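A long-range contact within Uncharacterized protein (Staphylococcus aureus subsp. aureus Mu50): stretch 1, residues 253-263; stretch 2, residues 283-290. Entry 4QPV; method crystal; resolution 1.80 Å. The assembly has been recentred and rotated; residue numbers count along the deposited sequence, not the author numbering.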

# COMPACT_ATOMS: atom_id res chain seq x y z
N ASN A 253 -0.20 12.07 -19.98
CA ASN A 253 -0.63 10.69 -19.77
C ASN A 253 -0.65 10.21 -18.30
O ASN A 253 -0.98 9.04 -18.06
CB ASN A 253 0.26 9.76 -20.62
CG ASN A 253 1.73 9.73 -20.22
OD1 ASN A 253 2.26 10.65 -19.58
ND2 ASN A 253 2.42 8.68 -20.63
N ILE A 254 -0.36 11.09 -17.33
CA ILE A 254 -0.36 10.69 -15.93
C ILE A 254 -1.72 11.05 -15.25
O ILE A 254 -2.56 11.69 -15.91
CB ILE A 254 0.88 11.22 -15.16
CG1 ILE A 254 0.90 12.77 -15.04
CG2 ILE A 254 2.19 10.67 -15.76
CD1 ILE A 254 1.84 13.28 -13.83
N PRO A 255 -1.97 10.66 -13.96
CA PRO A 255 -3.30 10.88 -13.37
C PRO A 255 -3.65 12.33 -12.97
O PRO A 255 -3.73 12.66 -11.79
CB PRO A 255 -3.30 9.95 -12.15
CG PRO A 255 -2.18 8.98 -12.39
CD PRO A 255 -1.15 9.82 -13.07
N HIS A 256 -4.01 13.14 -13.98
CA HIS A 256 -4.54 14.50 -13.77
C HIS A 256 -5.85 14.47 -12.98
O HIS A 256 -6.11 15.38 -12.20
CB HIS A 256 -4.76 15.19 -15.12
CG HIS A 256 -3.49 15.64 -15.75
ND1 HIS A 256 -3.15 16.99 -15.83
CD2 HIS A 256 -2.50 14.91 -16.32
CE1 HIS A 256 -1.98 17.03 -16.43
NE2 HIS A 256 -1.55 15.80 -16.75
N ASP A 257 -6.68 13.41 -13.18
CA ASP A 257 -7.98 13.26 -12.52
C ASP A 257 -7.87 12.72 -11.07
O ASP A 257 -8.91 12.57 -10.41
CB ASP A 257 -8.92 12.36 -13.36
CG ASP A 257 -8.40 10.95 -13.64
OD1 ASP A 257 -7.30 10.60 -13.14
OD2 ASP A 257 -9.09 10.20 -14.36
N LEU A 258 -6.65 12.41 -10.57
CA LEU A 258 -6.49 11.97 -9.18
C LEU A 258 -5.84 13.08 -8.36
O LEU A 258 -5.35 14.06 -8.93
CB LEU A 258 -5.65 10.66 -9.07
CG LEU A 258 -6.18 9.43 -9.81
CD1 LEU A 258 -5.30 8.21 -9.54
CD2 LEU A 258 -7.63 9.12 -9.45
N ASN A 259 -5.82 12.93 -7.02
CA ASN A 259 -5.06 13.85 -6.16
C ASN A 259 -3.65 13.29 -6.14
O ASN A 259 -3.48 12.10 -5.86
CB ASN A 259 -5.67 13.96 -4.77
CG ASN A 259 -7.02 14.61 -4.79
OD1 ASN A 259 -7.18 15.70 -5.33
ND2 ASN A 259 -8.02 13.92 -4.25
N VAL A 260 -2.66 14.08 -6.59
CA VAL A 260 -1.28 13.59 -6.68
C VAL A 260 -0.38 14.57 -5.92
O VAL A 260 -0.42 15.77 -6.17
CB VAL A 260 -0.81 13.35 -8.15
CG1 VAL A 260 0.65 12.87 -8.19
CG2 VAL A 260 -1.72 12.35 -8.86
N SER A 261 0.44 14.03 -5.02
CA SER A 261 1.33 14.81 -4.15
C SER A 261 2.74 14.23 -4.17
O SER A 261 2.94 13.02 -4.04
CB SER A 261 0.75 14.80 -2.73
OG SER A 261 1.60 15.41 -1.77
N LEU A 262 3.72 15.12 -4.29
CA LEU A 262 5.12 14.75 -4.31
C LEU A 262 5.70 14.89 -2.90
O LEU A 262 5.61 15.97 -2.30
CB LEU A 262 5.79 15.72 -5.30
CG LEU A 262 7.09 15.38 -6.00
CD1 LEU A 262 7.02 14.03 -6.76
CD2 LEU A 262 7.46 16.50 -6.96
N GLN A 263 6.27 13.80 -2.36
CA GLN A 263 6.98 13.81 -1.08
C GLN A 263 8.37 13.24 -1.28
O GLN A 263 8.54 12.25 -2.00
CB GLN A 263 6.27 13.04 0.04
CG GLN A 263 4.99 13.71 0.56
CD GLN A 263 4.46 13.04 1.82
OE1 GLN A 263 4.91 11.98 2.24
NE2 GLN A 263 3.46 13.62 2.43
N GLU A 283 6.80 18.39 0.96
CA GLU A 283 5.58 18.01 0.26
C GLU A 283 5.24 19.09 -0.75
O GLU A 283 5.20 20.27 -0.39
CB GLU A 283 4.43 17.76 1.23
CG GLU A 283 3.24 17.05 0.60
CD GLU A 283 2.13 16.70 1.58
OE1 GLU A 283 2.42 16.44 2.77
OE2 GLU A 283 0.96 16.67 1.14
N VAL A 284 5.06 18.70 -2.03
CA VAL A 284 4.67 19.64 -3.09
C VAL A 284 3.46 19.05 -3.82
O VAL A 284 3.53 17.92 -4.31
CB VAL A 284 5.81 20.00 -4.08
CG1 VAL A 284 5.30 20.90 -5.19
CG2 VAL A 284 6.99 20.66 -3.37
N GLY A 285 2.37 19.82 -3.90
CA GLY A 285 1.18 19.37 -4.61
C GLY A 285 1.44 19.30 -6.11
O GLY A 285 2.18 20.13 -6.65
N VAL A 286 0.89 18.27 -6.77
CA VAL A 286 1.01 18.13 -8.22
C VAL A 286 -0.40 18.40 -8.80
O VAL A 286 -0.60 19.37 -9.54
CB VAL A 286 1.62 16.79 -8.70
CG1 VAL A 286 1.68 16.72 -10.23
CG2 VAL A 286 3.01 16.56 -8.08
N PHE A 287 -1.38 17.55 -8.42
CA PHE A 287 -2.79 17.70 -8.82
C PHE A 287 -3.66 17.67 -7.59
O PHE A 287 -3.46 16.82 -6.73
CB PHE A 287 -3.22 16.58 -9.80
CG PHE A 287 -2.36 16.43 -11.01
CD1 PHE A 287 -2.16 17.50 -11.89
CD2 PHE A 287 -1.74 15.22 -11.30
CE1 PHE A 287 -1.35 17.36 -13.01
CE2 PHE A 287 -0.93 15.08 -12.43
CZ PHE A 287 -0.74 16.15 -13.27
N ASN A 288 -4.63 18.58 -7.49
CA ASN A 288 -5.52 18.59 -6.33
C ASN A 288 -6.93 18.95 -6.75
O ASN A 288 -7.13 19.88 -7.53
CB ASN A 288 -5.01 19.52 -5.23
CG ASN A 288 -5.63 19.21 -3.89
OD1 ASN A 288 -6.61 19.82 -3.48
ND2 ASN A 288 -5.09 18.21 -3.20
N HIS A 289 -7.92 18.21 -6.22
CA HIS A 289 -9.32 18.39 -6.58
C HIS A 289 -10.21 18.76 -5.38
O HIS A 289 -11.44 18.79 -5.54
CB HIS A 289 -9.83 17.09 -7.25
CG HIS A 289 -9.04 16.71 -8.47
ND1 HIS A 289 -9.33 17.25 -9.71
CD2 HIS A 289 -7.97 15.89 -8.58
CE1 HIS A 289 -8.44 16.72 -10.54
NE2 HIS A 289 -7.60 15.90 -9.90
N GLU A 290 -9.62 19.05 -4.20
CA GLU A 290 -10.34 19.39 -2.96
C GLU A 290 -11.11 20.71 -3.07
O GLU A 290 -10.69 21.63 -3.76
CB GLU A 290 -9.37 19.45 -1.76
CG GLU A 290 -8.84 18.09 -1.32
CD GLU A 290 -7.69 18.12 -0.34
OE1 GLU A 290 -7.74 18.92 0.62
OE2 GLU A 290 -6.74 17.32 -0.52

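This contact is an antiparallel strand pair broken by a beta bulge and finished by a loop that closes over one aromatic ring and is pinned by a histidine. The regular part is simple: L262 and V284 trade two backbone hydrogen bonds, N to O and O to N, each 2.8 Å. Between V260 and S261 the register slips by one, leaving V286 as the extra residue. V260 O accepts from both V286 N (2.9 Å) and F287 N (3.0 Å), while V260 N donates to F287 O (2.9 Å), so the extra residue is absorbed without losing the ladder. V286 still packs, its CG2 lying 4.0 Å from L262 CB.

On the face carrying S261 and Q263, E283 spreads its carboxylate between them, with weak hydrogen bonds from S261 OG to E283 OE2 (3.2 Å) and from Q263 NE2 to E283 OE1 (3.0 Å).

F287 buries the most surface here. I254 CD1 reaches F287 CE2 at 3.6 Å near the ring plane, V260 CG2 also sits at the edge, and H256 covers one face, H256 CA lying 3.8 Å from the centroid of the F287 ring in a CH-pi contact.

At the start of its strand, N259 uses its side chain: OD1 accepts from H289 N (2.8 Å). H289 NE2 donates to H256 O (2.8 Å) and, weakly, to L258 O (3.1 Å), tying down the P255–L258 type I turn.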